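Local coordinates for protein 401aa long hypothetical glucose-1-phosphate thymidylyltransferase (Sulfolobus tokodaii, PDB 2GGO) that acts as a bifunctional enzyme in the synthesis of UDP-N-acetylglucosamine and UDP-N-acetylgalactosamine, with a nucleotidyltransferase part and a hexapeptide-repeat part, at residues G210-V218 / I348-F358; N234-V245 / E252-V263. All blocks are in the same frame, centred on the assembly; numbering follows the deposited sequence.

Interaction 1 (G210-V218 / I348-F358); sequences GKPWNIIDV and ISSGRRKLGAF
Trp213 is the wedge of this contact, its indole set between Ser350, Ile348 and Phe358. The backbone and side chain of Ser350 cover one face, with Ser350 CA 3.7 Å from the centroid of the six-membered ring in a CH-pi contact. Against the opposite face lies Lys211 CB, from the wedge's own segment. At the far edge, Trp213 CH2 meets Ile348 CD1 at 3.7 Å near the plane of the ring. A first torsion of 55°, which places CG between the backbone N and the carbonyl carbon, sends the indole into this slot. Beside it a second CH-pi contact forms: Pro212 CB sits over the face of Phe358, 3.7 Å from the ring centroid. Leu355 and Ile216 extend the apolar patch, with Val341 packed against Trp213, Leu355 and Phe358. Packing is tight at one flank, where Lys211 CD comes within 3.3 Å of Ile348 CD1.

The polar edge belongs to Arg352. Its NE and NH2 both hold Lys354 O, at 3.1 and 3.2 Å, while NH2 also forms a salt bridge with Asp314. Asp217 OD1 stays 4.2 Å from Arg352 NH1, near the guanidinium plane but beyond a salt bridge, so any attraction is probably only long-range. Ser350 OG accepts from Arg352 N in an ST turn, fixing the bend that leads out of the hairpin begun by strand 340-343. The whole is a domain interface: the start of helix 212-225, in the nucleotidyltransferase part, docks on a hairpin and loop that lead off the coils of the hexapeptide-repeat domain, and on Phe358 of the coil itself.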
# COMPACT_ATOMS: atom_id res chain seq x y z
N GLY A 210 -2.78 4.71 -1.71
CA GLY A 210 -2.62 5.59 -2.85
C GLY A 210 -1.55 6.66 -2.71
O GLY A 210 -1.33 7.45 -3.62
N LYS A 211 -0.88 6.70 -1.57
CA LYS A 211 0.22 7.65 -1.38
C LYS A 211 1.23 7.02 -0.43
O LYS A 211 0.87 6.15 0.37
CB LYS A 211 -0.33 9.02 -0.97
CG LYS A 211 -1.09 9.71 -2.15
CD LYS A 211 -1.64 11.07 -1.82
CE LYS A 211 -2.85 10.98 -0.89
NZ LYS A 211 -4.09 11.51 -1.54
N PRO A 212 2.55 7.37 -0.57
CA PRO A 212 3.56 6.52 0.09
C PRO A 212 3.40 6.47 1.60
O PRO A 212 3.60 5.41 2.20
CB PRO A 212 4.91 7.14 -0.34
CG PRO A 212 4.59 7.98 -1.51
CD PRO A 212 3.18 8.48 -1.30
N TRP A 213 2.95 7.55 2.21
CA TRP A 213 2.72 7.47 3.63
C TRP A 213 1.65 6.50 4.05
O TRP A 213 1.68 6.06 5.19
CB TRP A 213 2.50 8.82 4.27
CG TRP A 213 1.46 9.60 3.67
CD1 TRP A 213 0.18 9.62 4.07
CD2 TRP A 213 1.55 10.49 2.53
NE1 TRP A 213 -0.57 10.44 3.23
CE2 TRP A 213 0.27 11.01 2.31
CE3 TRP A 213 2.60 10.89 1.68
CZ2 TRP A 213 -0.01 11.92 1.29
CZ3 TRP A 213 2.32 11.80 0.66
CH2 TRP A 213 1.03 12.30 0.49
N ASN A 214 0.70 6.14 3.15
CA ASN A 214 -0.31 5.11 3.47
C ASN A 214 0.28 3.76 3.71
O ASN A 214 -0.32 2.97 4.39
CB ASN A 214 -1.43 4.99 2.44
CG ASN A 214 -2.16 6.31 2.18
OD1 ASN A 214 -2.53 7.05 3.10
ND2 ASN A 214 -2.43 6.57 0.92
N ILE A 215 1.47 3.48 3.20
CA ILE A 215 2.18 2.26 3.62
C ILE A 215 2.43 2.22 5.14
O ILE A 215 2.37 1.16 5.79
CB ILE A 215 3.51 2.10 2.82
CG1 ILE A 215 3.26 2.25 1.32
CG2 ILE A 215 4.22 0.79 3.20
CD1 ILE A 215 4.46 1.82 0.41
N ILE A 216 2.72 3.40 5.71
CA ILE A 216 2.80 3.52 7.18
C ILE A 216 1.41 3.32 7.81
O ILE A 216 1.23 2.49 8.66
CB ILE A 216 3.48 4.84 7.66
CG1 ILE A 216 4.87 5.00 6.98
CG2 ILE A 216 3.75 4.69 9.13
CD1 ILE A 216 5.49 6.47 6.95
N ASP A 217 0.43 4.09 7.39
CA ASP A 217 -0.95 3.87 7.76
C ASP A 217 -1.31 2.37 7.86
O ASP A 217 -1.54 1.85 8.98
CB ASP A 217 -1.85 4.60 6.75
CG ASP A 217 -1.65 6.08 6.75
OD1 ASP A 217 -1.00 6.56 7.70
OD2 ASP A 217 -2.10 6.79 5.82
N VAL A 218 -1.32 1.62 6.75
CA VAL A 218 -1.82 0.21 6.90
C VAL A 218 -0.95 -0.71 7.76
O VAL A 218 -1.42 -1.68 8.40
CB VAL A 218 -2.16 -0.49 5.54
CG1 VAL A 218 -3.18 0.32 4.81
CG2 VAL A 218 -0.93 -0.55 4.69
N ILE A 348 2.14 17.79 -2.71
CA ILE A 348 0.92 17.68 -1.94
C ILE A 348 1.23 17.44 -0.49
O ILE A 348 2.29 16.90 -0.17
CB ILE A 348 -0.01 16.58 -2.50
CG1 ILE A 348 0.58 15.20 -2.26
CG2 ILE A 348 -0.29 16.79 -4.03
CD1 ILE A 348 -0.42 14.13 -2.41
N SER A 349 0.31 17.82 0.39
CA SER A 349 0.54 17.65 1.77
C SER A 349 0.22 16.28 2.17
O SER A 349 -0.78 15.72 1.76
CB SER A 349 -0.33 18.53 2.63
OG SER A 349 -0.34 17.95 3.95
N SER A 350 1.02 15.77 3.08
CA SER A 350 0.86 14.44 3.55
C SER A 350 -0.16 14.38 4.65
O SER A 350 -0.57 13.30 5.07
CB SER A 350 2.20 13.99 4.10
OG SER A 350 2.45 14.67 5.30
N GLY A 351 -0.52 15.54 5.19
CA GLY A 351 -1.34 15.57 6.39
C GLY A 351 -0.56 15.31 7.66
O GLY A 351 -1.14 15.30 8.75
N ARG A 352 0.76 15.13 7.55
CA ARG A 352 1.56 14.76 8.70
C ARG A 352 2.55 15.85 9.02
O ARG A 352 3.20 16.40 8.15
CB ARG A 352 2.25 13.42 8.48
CG ARG A 352 1.31 12.23 8.29
CD ARG A 352 2.09 11.04 7.76
NE ARG A 352 3.18 10.64 8.67
CZ ARG A 352 3.19 9.55 9.45
NH1 ARG A 352 2.18 8.69 9.46
NH2 ARG A 352 4.25 9.34 10.25
N ARG A 353 2.61 16.16 10.30
CA ARG A 353 3.49 17.17 10.85
C ARG A 353 4.88 16.55 10.92
O ARG A 353 5.88 17.24 10.65
CB ARG A 353 3.03 17.57 12.27
CG ARG A 353 3.70 18.86 12.84
CD ARG A 353 3.92 18.82 14.39
NE ARG A 353 4.81 19.90 14.82
CZ ARG A 353 5.66 19.85 15.86
NH1 ARG A 353 5.74 18.75 16.62
NH2 ARG A 353 6.42 20.91 16.14
N LYS A 354 4.91 15.28 11.30
CA LYS A 354 6.12 14.38 11.25
C LYS A 354 6.12 13.34 10.09
O LYS A 354 5.30 12.39 10.01
CB LYS A 354 6.32 13.64 12.56
CG LYS A 354 6.62 14.57 13.75
CD LYS A 354 7.71 13.95 14.58
CE LYS A 354 8.48 14.96 15.37
NZ LYS A 354 7.84 14.93 16.71
N LEU A 355 7.05 13.53 9.17
CA LEU A 355 7.16 12.65 8.05
C LEU A 355 8.63 12.71 7.61
O LEU A 355 9.17 13.77 7.43
CB LEU A 355 6.24 13.09 6.91
CG LEU A 355 6.33 12.16 5.68
CD1 LEU A 355 5.87 10.74 6.09
CD2 LEU A 355 5.49 12.70 4.58
N GLY A 356 9.27 11.56 7.55
CA GLY A 356 10.62 11.51 7.04
C GLY A 356 10.60 11.20 5.57
O GLY A 356 10.01 11.95 4.77
N ALA A 357 11.31 10.14 5.21
CA ALA A 357 11.68 9.94 3.84
C ALA A 357 11.12 8.69 3.19
O ALA A 357 10.77 7.76 3.87
CB ALA A 357 13.24 10.03 3.72
N PHE A 358 11.07 8.68 1.84
CA PHE A 358 10.70 7.49 1.07
C PHE A 358 11.86 7.00 0.17
O PHE A 358 12.25 7.66 -0.78
CB PHE A 358 9.46 7.82 0.26
CG PHE A 358 8.34 8.36 1.10
CD1 PHE A 358 7.66 7.53 1.94
CD2 PHE A 358 7.99 9.70 1.08
CE1 PHE A 358 6.64 7.98 2.75
CE2 PHE A 358 6.94 10.14 1.86
CZ PHE A 358 6.27 9.27 2.69

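Interaction 2 (N234-V245 / E252-V263)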
# COMPACT_ATOMS: atom_id res chain seq x y z
N ASN A 234 15.72 -15.41 19.12
CA ASN A 234 16.70 -15.52 20.19
C ASN A 234 16.93 -14.13 20.75
O ASN A 234 17.25 -13.23 19.99
CB ASN A 234 17.99 -16.08 19.61
CG ASN A 234 19.18 -15.91 20.54
OD1 ASN A 234 19.10 -16.23 21.74
ND2 ASN A 234 20.31 -15.43 19.98
N VAL A 235 16.72 -13.96 22.04
CA VAL A 235 16.92 -12.68 22.72
C VAL A 235 17.93 -12.86 23.83
O VAL A 235 17.75 -13.71 24.72
CB VAL A 235 15.62 -12.15 23.32
CG1 VAL A 235 15.85 -10.84 24.06
CG2 VAL A 235 14.58 -11.97 22.24
N GLU A 236 19.01 -12.08 23.78
CA GLU A 236 20.12 -12.25 24.69
C GLU A 236 19.75 -11.59 25.98
O GLU A 236 18.67 -10.99 26.07
CB GLU A 236 21.38 -11.59 24.15
CG GLU A 236 21.93 -12.21 22.90
CD GLU A 236 23.28 -11.61 22.48
OE1 GLU A 236 23.67 -10.52 22.98
OE2 GLU A 236 23.95 -12.26 21.63
N ASP A 237 20.63 -11.68 26.97
CA ASP A 237 20.37 -10.97 28.20
C ASP A 237 20.58 -9.46 28.04
O ASP A 237 21.27 -9.01 27.13
CB ASP A 237 21.08 -11.58 29.42
CG ASP A 237 22.57 -11.62 29.27
OD1 ASP A 237 23.12 -10.99 28.35
OD2 ASP A 237 23.22 -12.30 30.10
N ASN A 238 19.93 -8.70 28.92
CA ASN A 238 19.91 -7.25 28.86
C ASN A 238 19.27 -6.63 27.65
O ASN A 238 19.77 -5.66 27.13
CB ASN A 238 21.31 -6.69 29.07
CG ASN A 238 21.77 -6.94 30.44
OD1 ASN A 238 22.62 -7.80 30.69
ND2 ASN A 238 21.16 -6.26 31.39
N VAL A 239 18.16 -7.21 27.23
CA VAL A 239 17.32 -6.58 26.26
C VAL A 239 16.08 -6.18 27.04
O VAL A 239 15.56 -6.97 27.79
CB VAL A 239 17.04 -7.52 25.09
CG1 VAL A 239 16.17 -6.84 24.07
CG2 VAL A 239 18.34 -7.94 24.44
N LYS A 240 15.65 -4.92 26.96
CA LYS A 240 14.42 -4.54 27.63
C LYS A 240 13.29 -4.55 26.62
O LYS A 240 13.41 -3.93 25.55
CB LYS A 240 14.52 -3.15 28.26
CG LYS A 240 13.24 -2.63 28.97
CD LYS A 240 13.07 -3.33 30.36
CE LYS A 240 12.68 -2.35 31.48
NZ LYS A 240 13.87 -1.60 31.97
N ILE A 241 12.19 -5.22 26.96
CA ILE A 241 10.98 -5.16 26.14
C ILE A 241 9.74 -4.64 26.87
O ILE A 241 9.37 -5.15 27.93
CB ILE A 241 10.68 -6.49 25.49
CG1 ILE A 241 11.93 -7.04 24.82
CG2 ILE A 241 9.54 -6.33 24.52
CD1 ILE A 241 11.79 -8.44 24.27
N LYS A 242 9.10 -3.64 26.29
CA LYS A 242 7.81 -3.14 26.73
C LYS A 242 6.73 -3.26 25.63
O LYS A 242 7.01 -3.05 24.44
CB LYS A 242 7.93 -1.69 27.20
CG LYS A 242 8.70 -1.53 28.50
CD LYS A 242 9.61 -0.33 28.42
CE LYS A 242 10.05 0.14 29.79
NZ LYS A 242 9.95 1.63 29.85
N GLY A 243 5.51 -3.63 26.02
CA GLY A 243 4.38 -3.57 25.10
C GLY A 243 4.38 -4.71 24.14
O GLY A 243 5.04 -5.70 24.39
N LYS A 244 3.65 -4.57 23.04
CA LYS A 244 3.52 -5.63 22.02
C LYS A 244 4.74 -5.76 21.14
O LYS A 244 5.08 -4.82 20.43
CB LYS A 244 2.33 -5.37 21.11
CG LYS A 244 1.95 -6.57 20.24
CD LYS A 244 1.11 -6.18 19.05
CE LYS A 244 -0.30 -5.87 19.47
NZ LYS A 244 -1.27 -6.35 18.45
N VAL A 245 5.36 -6.94 21.14
CA VAL A 245 6.49 -7.17 20.28
C VAL A 245 6.42 -8.50 19.57
O VAL A 245 6.38 -9.54 20.21
CB VAL A 245 7.81 -7.05 21.09
CG1 VAL A 245 9.00 -7.12 20.18
CG2 VAL A 245 7.83 -5.72 21.83
N GLU A 252 17.48 -12.43 15.95
CA GLU A 252 18.46 -12.41 17.03
C GLU A 252 18.49 -11.02 17.57
O GLU A 252 18.67 -10.07 16.80
CB GLU A 252 19.85 -12.76 16.48
CG GLU A 252 20.84 -13.25 17.58
CD GLU A 252 22.35 -12.99 17.26
OE1 GLU A 252 22.69 -12.60 16.09
OE2 GLU A 252 23.19 -13.18 18.20
N ILE A 253 18.31 -10.89 18.88
CA ILE A 253 18.33 -9.60 19.58
C ILE A 253 19.40 -9.55 20.69
O ILE A 253 19.35 -10.29 21.65
CB ILE A 253 16.97 -9.27 20.16
CG1 ILE A 253 15.86 -9.55 19.11
CG2 ILE A 253 16.98 -7.89 20.69
CD1 ILE A 253 14.56 -8.87 19.34
N LYS A 254 20.36 -8.65 20.51
CA LYS A 254 21.56 -8.58 21.30
C LYS A 254 21.42 -7.59 22.41
O LYS A 254 20.59 -6.67 22.36
CB LYS A 254 22.74 -8.19 20.41
CG LYS A 254 22.88 -9.09 19.20
CD LYS A 254 24.19 -8.86 18.49
CE LYS A 254 24.42 -9.81 17.26
NZ LYS A 254 25.46 -9.24 16.33
N SER A 255 22.24 -7.81 23.42
CA SER A 255 22.13 -7.09 24.68
C SER A 255 22.21 -5.58 24.49
O SER A 255 22.79 -5.09 23.52
CB SER A 255 23.22 -7.60 25.63
OG SER A 255 23.22 -9.04 25.63
N GLY A 256 21.57 -4.84 25.40
CA GLY A 256 21.60 -3.40 25.33
C GLY A 256 20.46 -2.88 24.49
O GLY A 256 20.12 -1.69 24.56
N THR A 257 19.83 -3.76 23.73
CA THR A 257 18.68 -3.37 22.93
C THR A 257 17.48 -3.04 23.79
O THR A 257 17.24 -3.69 24.79
CB THR A 257 18.33 -4.43 21.93
OG1 THR A 257 19.44 -4.62 21.06
CG2 THR A 257 17.13 -4.01 21.12
N TYR A 258 16.74 -2.00 23.40
CA TYR A 258 15.59 -1.47 24.14
C TYR A 258 14.42 -1.29 23.18
O TYR A 258 14.52 -0.58 22.18
CB TYR A 258 15.91 -0.11 24.74
CG TYR A 258 15.02 0.35 25.90
CD1 TYR A 258 15.38 0.10 27.22
CD2 TYR A 258 13.86 1.10 25.67
CE1 TYR A 258 14.62 0.56 28.29
CE2 TYR A 258 13.08 1.58 26.75
CZ TYR A 258 13.48 1.29 28.04
OH TYR A 258 12.76 1.75 29.10
N ILE A 259 13.31 -1.98 23.48
CA ILE A 259 12.17 -2.06 22.56
C ILE A 259 10.96 -1.49 23.28
O ILE A 259 10.63 -1.93 24.37
CB ILE A 259 11.97 -3.55 22.07
CG1 ILE A 259 13.24 -4.04 21.35
CG2 ILE A 259 10.78 -3.74 21.18
CD1 ILE A 259 13.17 -5.55 20.97
N GLU A 260 10.35 -0.44 22.75
CA GLU A 260 9.08 0.05 23.25
C GLU A 260 8.05 -0.33 22.21
O GLU A 260 8.08 0.19 21.11
CB GLU A 260 9.13 1.57 23.56
CG GLU A 260 10.13 1.91 24.72
CD GLU A 260 10.34 3.40 25.00
OE1 GLU A 260 10.34 4.20 24.02
OE2 GLU A 260 10.54 3.78 26.21
N GLY A 261 7.17 -1.29 22.52
CA GLY A 261 6.24 -1.83 21.52
C GLY A 261 5.14 -0.82 21.29
O GLY A 261 4.96 0.10 22.10
N PRO A 262 4.34 -1.01 20.22
CA PRO A 262 4.30 -2.14 19.30
C PRO A 262 5.39 -2.14 18.22
O PRO A 262 5.61 -1.14 17.55
CB PRO A 262 2.93 -2.02 18.64
CG PRO A 262 2.57 -0.64 18.75
CD PRO A 262 3.30 -0.01 19.90
N VAL A 263 6.03 -3.30 18.08
CA VAL A 263 7.12 -3.46 17.17
C VAL A 263 7.04 -4.82 16.53
O VAL A 263 6.83 -5.83 17.20
CB VAL A 263 8.43 -3.34 17.95
CG1 VAL A 263 9.57 -4.03 17.27
CG2 VAL A 263 8.70 -1.88 18.25
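Tyr258 and Lys240 lie side by side, the lysine's aliphatic stem running obliquely along the phenol ring, with Lys240 CG 3.5 Å from Tyr258 CE1. At the ring's edge, in its plane, is Glu260 CD, whose OE1 is bonded to Tyr276. Two residues on from Lys240, Lys242 NZ donates to the hydroxyl, Tyr258 OH, at 2.9 Å. A second flat pair, the Asn234 amide and the Glu252 carboxylate, points the same way with planes 12° apart, and Asn234 ND2 rests on Glu252 CG at 3.3 Å.

Glu236 ties two corners together. With CG anti to the carbonyl carbon (chi1 -66°) and an extended chain beyond, its OE1 accepts from Ser255 N at 3.1 Å, on the anti side and 33° out of the carboxylate plane. OE2 lies 3.6 Å from Glu252 OE2, a like-charge approach that may raise the affinity of one group for a proton. An alanine here removes this acceptor of Ser255 N, and the type II turn Lys254-Thr257 would probably be less firmly tied to its neighbour.

On the other side of the strands, Val239 CG1 meets Ile253 CG2 at 3.6 Å and Val245 CG2 meets Ile259 CG2 at the same separation. Gly261 runs close against Lys242 O and Lys244 O, where a CB would clash, and the cis peptide before Pro262 turns the chain. Backbone bonds such as Ile259 N to Lys240 O join the coils. In-register parallel bridges between residues eighteen apart, as in Val235 with Ile253 and Ile241 with Ile259, mark successive coils of the left-handed parallel beta-helix built by hexapeptide repeats.

Helix 212-225 connects the two contacts. Its N-terminal part, Pro212 to Asp217, takes part in interaction 1, while Leu223 and Asp224 near its other end touch Pro262 of interaction 2, and Lys244 NZ bonds to the backbone oxygens of both as well as to Val227 O. The contact centres are 27 Å apart and the nearest atoms about 10 Å, so the two do not meet directly. In sequence, both segments of interaction 2 fall between those of interaction 1, and the chain winds through the beta-helix before coming back to the helix. Only interaction 1 approaches a binding site: the Lys211 side chain is about 5 Å from that of Arg13, which probably binds the ribonucleoside triphosphate.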